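Local atomic coordinates of omega-class glutathione S-transferase (Bombyx mori, PDB entry 3WD6), a protein that binds glutathione and probably acts as a glutathione transferase and as a glutathione-dependent dehydroascorbate reductase. Residues K72-I83 against T88-L99. Residues are numbered along the deposited sequence; the frame is centred on the assembly and turned at random.
Sequences KSAFAKVPAIEI and TIYESLVTVEYL. With GSH (glutathione), chain J.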
ATOM      1  N   LYS A  72      -1.403  19.719   6.344  1.00 31.99           N
ATOM      2  CA  LYS A  72      -1.272  19.045   5.059  1.00 32.02           C
ATOM      3  C   LYS A  72      -2.259  17.887   4.931  1.00 31.77           C
ATOM      4  O   LYS A  72      -2.723  17.569   3.825  1.00 33.16           O
ATOM      5  CB  LYS A  72       0.154  18.505   4.905  1.00 28.53           C
ATOM      6  CG  LYS A  72       1.225  19.549   5.125  1.00 27.54           C
ATOM      7  CD  LYS A  72       1.053  20.727   4.154  1.00 30.36           C
ATOM      8  CE  LYS A  72       2.237  21.670   4.251  1.00 26.31           C
ATOM      9  NZ  LYS A  72       1.970  22.878   3.453  1.00 34.26           N
ATOM     10  N   SER A  73      -2.565  17.252   6.059  1.00 28.70           N
ATOM     11  CA  SER A  73      -3.426  16.065   6.073  1.00 30.81           C
ATOM     12  C   SER A  73      -4.415  16.123   7.253  1.00 31.21           C
ATOM     13  O   SER A  73      -4.095  15.735   8.383  1.00 33.58           O
ATOM     14  CB  SER A  73      -2.562  14.791   6.133  1.00 31.09           C
ATOM     15  OG  SER A  73      -3.315  13.629   5.817  1.00 27.35           O
ATOM     16  N   ALA A  74      -5.621  16.600   6.977  1.00 32.14           N
ATOM     17  CA  ALA A  74      -6.574  16.941   8.028  1.00 34.18           C
ATOM     18  C   ALA A  74      -6.817  15.846   9.080  1.00 33.74           C
ATOM     19  O   ALA A  74      -7.016  16.157  10.260  1.00 37.90           O
ATOM     20  CB  ALA A  74      -7.902  17.421   7.419  1.00 28.99           C
ATOM     21  N   PHE A  75      -6.816  14.578   8.675  1.00 31.78           N
ATOM     22  CA  PHE A  75      -7.094  13.509   9.640  1.00 32.43           C
ATOM     23  C   PHE A  75      -5.843  13.014  10.355  1.00 32.01           C
ATOM     24  O   PHE A  75      -5.871  11.957  11.001  1.00 38.99           O
ATOM     25  CB  PHE A  75      -7.792  12.329   8.970  1.00 32.75           C
ATOM     26  CG  PHE A  75      -8.975  12.720   8.133  1.00 36.47           C
ATOM     27  CD1 PHE A  75      -9.703  13.875   8.428  1.00 34.67           C
ATOM     28  CD2 PHE A  75      -9.363  11.934   7.039  1.00 33.51           C
ATOM     29  CE1 PHE A  75     -10.795  14.240   7.652  1.00 32.32           C
ATOM     30  CE2 PHE A  75     -10.453  12.293   6.256  1.00 33.45           C
ATOM     31  CZ  PHE A  75     -11.169  13.450   6.561  1.00 35.83           C
ATOM     32  N   ALA A  76      -4.755  13.773  10.250  1.00 29.84           N
ATOM     33  CA  ALA A  76      -3.454  13.343  10.784  1.00 35.47           C
ATOM     34  C   ALA A  76      -3.018  11.942  10.290  1.00 27.15           C
ATOM     35  O   ALA A  76      -2.371  11.182  11.012  1.00 26.25           O
ATOM     36  CB  ALA A  76      -3.425  13.428  12.324  1.00 31.68           C
ATOM     37  N   LYS A  77      -3.351  11.629   9.044  1.00 27.07           N
ATOM     38  CA  LYS A  77      -2.973  10.350   8.454  1.00 28.86           C
ATOM     39  C   LYS A  77      -2.042  10.509   7.263  1.00 27.40           C
ATOM     40  O   LYS A  77      -1.915  11.617   6.696  1.00 25.14           O
ATOM     41  CB  LYS A  77      -4.219   9.573   8.024  1.00 24.41           C
ATOM     42  CG  LYS A  77      -4.971   8.944   9.183  1.00 27.08           C
ATOM     43  CD  LYS A  77      -6.347   8.474   8.745  1.00 29.26           C
ATOM     44  CE  LYS A  77      -7.157   8.015   9.943  1.00 32.41           C
ATOM     45  NZ  LYS A  77      -8.551   7.633   9.561  1.00 34.49           N
ATOM     46  N   VAL A  78      -1.388   9.401   6.900  1.00 23.53           N
ATOM     47  CA  VAL A  78      -0.705   9.289   5.603  1.00 21.74           C
ATOM     48  C   VAL A  78      -1.455   8.259   4.766  1.00 20.73           C
ATOM     49  O   VAL A  78      -2.107   7.367   5.321  1.00 23.29           O
ATOM     50  CB  VAL A  78       0.769   8.856   5.756  1.00 20.11           C
ATOM     51  CG1 VAL A  78       1.615  10.002   6.308  1.00 21.30           C
ATOM     52  CG2 VAL A  78       0.877   7.610   6.634  1.00 20.28           C
ATOM     53  N   PRO A  79      -1.380   8.363   3.431  1.00 18.94           N
ATOM     54  CA  PRO A  79      -0.646   9.403   2.695  1.00 20.90           C
ATOM     55  C   PRO A  79      -1.431  10.718   2.548  1.00 22.88           C
ATOM     56  O   PRO A  79      -2.669  10.798   2.736  1.00 20.80           O
ATOM     57  CB  PRO A  79      -0.528   8.794   1.289  1.00 20.32           C
ATOM     58  CG  PRO A  79      -1.880   8.049   1.123  1.00 19.14           C
ATOM     59  CD  PRO A  79      -2.108   7.441   2.524  1.00 18.07           C
ATOM     60  N   ALA A  80      -0.679  11.752   2.198  1.00 21.00           N
ATOM     61  CA  ALA A  80      -1.247  12.952   1.611  1.00 23.07           C
ATOM     62  C   ALA A  80      -0.314  13.415   0.483  1.00 22.68           C
ATOM     63  O   ALA A  80       0.924  13.314   0.619  1.00 22.94           O
ATOM     64  CB  ALA A  80      -1.401  14.048   2.656  1.00 22.00           C
ATOM     65  N   ILE A  81      -0.891  13.906  -0.619  1.00 18.35           N
ATOM     66  CA  ILE A  81      -0.083  14.555  -1.640  1.00 21.98           C
ATOM     67  C   ILE A  81      -0.271  16.083  -1.609  1.00 22.32           C
ATOM     68  O   ILE A  81      -1.356  16.588  -1.277  1.00 24.35           O
ATOM     69  CB  ILE A  81      -0.351  13.991  -3.074  1.00 20.43           C
ATOM     70  CG1 ILE A  81      -1.749  14.378  -3.564  1.00 23.67           C
ATOM     71  CG2 ILE A  81      -0.169  12.480  -3.100  1.00 19.27           C
ATOM     72  CD1 ILE A  81      -2.084  13.827  -4.963  1.00 21.88           C
ATOM     73  N   GLU A  82       0.785  16.809  -1.956  1.00 20.33           N
ATOM     74  CA  GLU A  82       0.736  18.264  -2.034  1.00 23.93           C
ATOM     75  C   GLU A  82       1.029  18.615  -3.487  1.00 23.80           C
ATOM     76  O   GLU A  82       2.147  18.394  -3.975  1.00 22.81           O
ATOM     77  CB  GLU A  82       1.775  18.896  -1.094  1.00 21.37           C
ATOM     78  CG  GLU A  82       1.718  20.429  -1.006  1.00 24.84           C
ATOM     79  CD  GLU A  82       2.384  20.977   0.282  1.00 28.39           C
ATOM     80  OE1 GLU A  82       2.144  22.151   0.657  1.00 28.67           O
ATOM     81  OE2 GLU A  82       3.150  20.226   0.926  1.00 30.86           O
ATOM     82  N   ILE A  83       0.032  19.148  -4.192  1.00 22.44           N
ATOM     83  CA  ILE A  83       0.167  19.310  -5.644  1.00 24.54           C
ATOM     84  C   ILE A  83       0.607  20.730  -6.007  1.00 27.16           C
ATOM     85  O   ILE A  83       0.992  21.007  -7.161  1.00 27.99           O
ATOM     86  CB  ILE A  83      -1.129  18.922  -6.381  1.00 22.98           C
ATOM     87  CG1 ILE A  83      -2.318  19.726  -5.835  1.00 24.85           C
ATOM     88  CG2 ILE A  83      -1.397  17.425  -6.211  1.00 22.57           C
ATOM     89  CD1 ILE A  83      -3.619  19.429  -6.535  1.00 22.40           C
ATOM     90  N   THR A  88      -3.429  20.276  -0.848  1.00 26.01           N
ATOM     91  CA  THR A  88      -3.161  18.878  -0.591  1.00 27.13           C
ATOM     92  C   THR A  88      -4.387  18.005  -0.722  1.00 30.95           C
ATOM     93  O   THR A  88      -5.526  18.463  -0.516  1.00 28.91           O
ATOM     94  CB  THR A  88      -2.606  18.665   0.815  1.00 28.99           C
ATOM     95  OG1 THR A  88      -3.602  19.067   1.766  1.00 27.84           O
ATOM     96  CG2 THR A  88      -1.296  19.452   1.007  1.00 25.73           C
ATOM     97  N   ILE A  89      -4.133  16.737  -1.043  1.00 27.79           N
ATOM     98  CA  ILE A  89      -5.167  15.710  -1.091  1.00 25.60           C
ATOM     99  C   ILE A  89      -4.732  14.587  -0.152  1.00 25.29           C
ATOM    100  O   ILE A  89      -3.537  14.262  -0.073  1.00 24.65           O
ATOM    101  CB  ILE A  89      -5.278  15.124  -2.514  1.00 24.95           C
ATOM    102  CG1 ILE A  89      -5.618  16.221  -3.513  1.00 25.40           C
ATOM    103  CG2 ILE A  89      -6.336  14.033  -2.565  1.00 26.66           C
ATOM    104  CD1 ILE A  89      -7.039  16.662  -3.404  1.00 34.64           C
ATOM    105  N   TYR A  90      -5.682  13.982   0.550  1.00 25.02           N
ATOM    106  CA  TYR A  90      -5.359  12.829   1.378  1.00 25.22           C
ATOM    107  C   TYR A  90      -6.446  11.786   1.236  1.00 23.10           C
ATOM    108  O   TYR A  90      -7.440  12.020   0.538  1.00 23.29           O
ATOM    109  CB  TYR A  90      -5.154  13.224   2.839  1.00 25.25           C
ATOM    110  CG  TYR A  90      -6.129  14.275   3.317  1.00 26.96           C
ATOM    111  CD1 TYR A  90      -5.887  15.624   3.096  1.00 28.22           C
ATOM    112  CD2 TYR A  90      -7.284  13.920   3.996  1.00 28.54           C
ATOM    113  CE1 TYR A  90      -6.772  16.591   3.532  1.00 30.05           C
ATOM    114  CE2 TYR A  90      -8.179  14.881   4.435  1.00 33.83           C
ATOM    115  CZ  TYR A  90      -7.915  16.216   4.198  1.00 30.89           C
ATOM    116  OH  TYR A  90      -8.809  17.167   4.633  1.00 34.00           O
ATOM    117  N   GLU A  91      -6.257  10.651   1.909  1.00 20.34           N
ATOM    118  CA  GLU A  91      -7.032   9.432   1.656  1.00 22.16           C
ATOM    119  C   GLU A  91      -6.464   8.749   0.420  1.00 20.65           C
ATOM    120  O   GLU A  91      -6.606   9.250  -0.701  1.00 20.55           O
ATOM    121  CB  GLU A  91      -8.531   9.699   1.509  1.00 23.48           C
ATOM    122  CG  GLU A  91      -9.199  10.068   2.823  1.00 22.59           C
ATOM    123  CD  GLU A  91      -9.109   8.949   3.838  1.00 22.94           C
ATOM    124  OE1 GLU A  91      -9.534   7.809   3.521  1.00 21.16           O
ATOM    125  OE2 GLU A  91      -8.608   9.209   4.960  1.00 23.99           O
ATOM    126  N   SER A  92      -5.802   7.614   0.650  1.00 20.77           N
ATOM    127  CA  SER A  92      -4.989   6.964  -0.364  1.00 19.08           C
ATOM    128  C   SER A  92      -5.708   6.781  -1.701  1.00 21.16           C
ATOM    129  O   SER A  92      -5.151   7.115  -2.752  1.00 19.15           O
ATOM    130  CB  SER A  92      -4.480   5.623   0.158  1.00 18.25           C
ATOM    131  OG  SER A  92      -5.545   4.718   0.368  1.00 20.15           O
ATOM    132  N   LEU A  93      -6.932   6.250  -1.661  1.00 19.13           N
ATOM    133  CA  LEU A  93      -7.687   6.016  -2.890  1.00 21.22           C
ATOM    134  C   LEU A  93      -8.120   7.322  -3.545  1.00 23.31           C
ATOM    135  O   LEU A  93      -8.289   7.397  -4.770  1.00 24.97           O
ATOM    136  CB  LEU A  93      -8.910   5.133  -2.629  1.00 22.75           C
ATOM    137  CG  LEU A  93      -8.612   3.682  -2.221  1.00 24.87           C
ATOM    138  CD1 LEU A  93      -9.909   2.884  -2.089  1.00 17.85           C
ATOM    139  CD2 LEU A  93      -7.654   3.018  -3.240  1.00 20.78           C
ATOM    140  N   VAL A  94      -8.303   8.360  -2.736  1.00 21.90           N
ATOM    141  CA  VAL A  94      -8.629   9.665  -3.289  1.00 22.94           C
ATOM    142  C   VAL A  94      -7.431  10.220  -4.054  1.00 22.00           C
ATOM    143  O   VAL A  94      -7.581  10.777  -5.155  1.00 20.03           O
ATOM    144  CB  VAL A  94      -9.067  10.637  -2.200  1.00 23.85           C
ATOM    145  CG1 VAL A  94      -9.248  12.030  -2.776  1.00 22.00           C
ATOM    146  CG2 VAL A  94     -10.364  10.130  -1.555  1.00 22.51           C
ATOM    147  N   THR A  95      -6.240  10.047  -3.484  1.00 20.72           N
ATOM    148  CA  THR A  95      -5.037  10.561  -4.124  1.00 23.68           C
ATOM    149  C   THR A  95      -4.777   9.838  -5.444  1.00 21.36           C
ATOM    150  O   THR A  95      -4.484  10.458  -6.471  1.00 19.78           O
ATOM    151  CB  THR A  95      -3.829  10.434  -3.211  1.00 21.24           C
ATOM    152  OG1 THR A  95      -3.404   9.062  -3.184  1.00 19.58           O
ATOM    153  CG2 THR A  95      -4.218  10.909  -1.808  1.00 21.76           C
ATOM    154  N   VAL A  96      -4.905   8.522  -5.423  1.00 22.04           N
ATOM    155  CA  VAL A  96      -4.653   7.749  -6.635  1.00 22.84           C
ATOM    156  C   VAL A  96      -5.638   8.075  -7.754  1.00 20.38           C
ATOM    157  O   VAL A  96      -5.243   8.136  -8.921  1.00 19.38           O
ATOM    158  CB  VAL A  96      -4.609   6.238  -6.350  1.00 18.64           C
ATOM    159  CG1 VAL A  96      -4.585   5.453  -7.647  1.00 13.67           C
ATOM    160  CG2 VAL A  96      -3.393   5.927  -5.475  1.00 18.03           C
ATOM    161  N   GLU A  97      -6.909   8.296  -7.409  1.00 22.81           N
ATOM    162  CA  GLU A  97      -7.917   8.627  -8.427  1.00 23.33           C
ATOM    163  C   GLU A  97      -7.646  10.018  -9.038  1.00 22.62           C
ATOM    164  O   GLU A  97      -7.778  10.215 -10.248  1.00 23.18           O
ATOM    165  CB  GLU A  97      -9.351   8.469  -7.879  1.00 24.34           C
ATOM    166  CG  GLU A  97      -9.713   6.992  -7.526  1.00 27.70           C
ATOM    167  CD  GLU A  97     -10.952   6.812  -6.588  1.00 31.42           C
ATOM    168  OE1 GLU A  97     -11.693   7.797  -6.318  1.00 32.74           O
ATOM    169  OE2 GLU A  97     -11.190   5.659  -6.123  1.00 28.13           O
ATOM    170  N   TYR A  98      -7.229  10.969  -8.203  1.00 22.09           N
ATOM    171  CA  TYR A  98      -6.769  12.273  -8.689  1.00 21.91           C
ATOM    172  C   TYR A  98      -5.583  12.197  -9.682  1.00 23.25           C
ATOM    173  O   TYR A  98      -5.605  12.855 -10.738  1.00 23.31           O
ATOM    174  CB  TYR A  98      -6.396  13.184  -7.521  1.00 21.11           C
ATOM    175  CG  TYR A  98      -5.903  14.538  -7.975  1.00 22.57           C
ATOM    176  CD1 TYR A  98      -4.560  14.750  -8.237  1.00 18.49           C
ATOM    177  CD2 TYR A  98      -6.790  15.603  -8.163  1.00 22.65           C
ATOM    178  CE1 TYR A  98      -4.095  15.985  -8.653  1.00 22.15           C
ATOM    179  CE2 TYR A  98      -6.338  16.847  -8.588  1.00 21.72           C
ATOM    180  CZ  TYR A  98      -4.983  17.029  -8.834  1.00 25.57           C
ATOM    181  OH  TYR A  98      -4.508  18.259  -9.255  1.00 24.85           O
ATOM    182  N   LEU A  99      -4.553  11.419  -9.342  1.00 20.38           N
ATOM    183  CA  LEU A  99      -3.395  11.287 -10.216  1.00 20.30           C
ATOM    184  C   LEU A  99      -3.793  10.649 -11.544  1.00 21.83           C
ATOM    185  O   LEU A  99      -3.301  11.050 -12.611  1.00 20.85           O
ATOM    186  CB  LEU A  99      -2.264  10.498  -9.538  1.00 20.80           C
ATOM    187  CG  LEU A  99      -1.678  11.173  -8.280  1.00 23.48           C
ATOM    188  CD1 LEU A  99      -0.906  10.164  -7.380  1.00 20.63           C
ATOM    189  CD2 LEU A  99      -0.806  12.381  -8.658  1.00 17.42           C
TER
HETATM  190  N1  GSH J 306      -8.327   5.605   4.857  1.00 22.60           N
HETATM  191  CA1 GSH J 306      -6.962   6.145   4.878  1.00 22.33           C
HETATM  192  C1  GSH J 306      -6.276   6.037   3.520  1.00 21.95           C
HETATM  193  O11 GSH J 306      -5.363   6.868   3.162  1.00 17.97           O
HETATM  194  O12 GSH J 306      -6.649   5.113   2.715  1.00 20.30           O
HETATM  195  CB1 GSH J 306      -6.176   5.424   5.965  1.00 24.41           C
HETATM  196  CG1 GSH J 306      -4.695   5.618   6.014  1.00 24.79           C
HETATM  197  CD1 GSH J 306      -4.031   5.214   7.306  1.00 22.98           C
HETATM  198  OE1 GSH J 306      -4.591   4.491   8.123  1.00 24.40           O
HETATM  199  N2  GSH J 306      -2.711   5.680   7.604  1.00 26.71           N
HETATM  200  CA2 GSH J 306      -2.131   5.272   8.888  1.00 25.68           C
HETATM  201  C2  GSH J 306      -1.984   6.515   9.741  1.00 28.43           C
HETATM  202  O2  GSH J 306      -1.566   7.542   9.219  1.00 27.94           O
HETATM  203  CB2 GSH J 306      -0.788   4.671   8.668  1.00 29.25           C
HETATM  204  SG2 GSH J 306      -0.694   3.015   8.093  1.00 35.47           S
HETATM  205  N3  GSH J 306      -2.318   6.475  11.148  1.00 35.75           N
HETATM  206  CA3 GSH J 306      -2.168   7.677  11.969  1.00 36.79           C
HETATM  207  C3  GSH J 306      -1.900   7.452  13.404  1.00 41.12           C
HETATM  208  O31 GSH J 306      -0.871   6.814  13.753  1.00 43.80           O
HETATM  209  O32 GSH J 306      -2.694   7.908  14.264  1.00 45.58           O
HETATM  210  O   HOH W   1      -4.486   9.326   4.077  1.00 19.95           O
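With CG of Y90 set between its backbone N and carbonyl carbon (chi1 39°) and CG of F75 beside its own backbone N (chi1 -50°), the two rings meet in a T-shaped stack. The edge of Y90 presents CE2 over the centre of the F75 face, with centroids 5.2 Å apart and planes at 79°. Y90 belongs to the β-hairpin of strands 80-82 and 87-90, and F75 to the loop packed against it, in the thioredoxin-like N-terminal domain, where the cis-proline loop and the start of helix 92-102 form part of the glutathione site. One face of Y90 lies against the backbone of S73 and A74, with A74 N 3.6 Å above the ring plane, toward its rim. An alanine in place of Y90 would be likely to leave the F75 face without its aromatic mate and the start of the S73-A76 turn without the ring it rests on. On the same side of the hairpin, T88 OG1 donates to K72 O at 2.7 Å, tilted from the carbonyl plane, while T88 CG2 packs on the aliphatic part of E82. E82 OE1 forms a salt bridge with K72 NZ, and E82 OE2 is hydrogen-bonded to Y33 OH on the neighbouring strand. I81 and I89 exchange both backbone bonds; from the opposite side of the sheet, I81 sends CD1 toward T95, Y98 and L99 of the helix. Just before the cis peptide that leads into P79, V78 pairs with glutathione through both N and O, antiparallel-sheet fashion, and P79 CG rests on S92 CA. E91, the helix N-cap residue, takes the ligand's amino N1 on OE1. S92 grips the γ-glutamyl carboxylate twice, N to O11 and OG to O12; one water donates to both P79 O (2.7 Å) and glutathione O11 (2.8 Å) and accepts from E91 N.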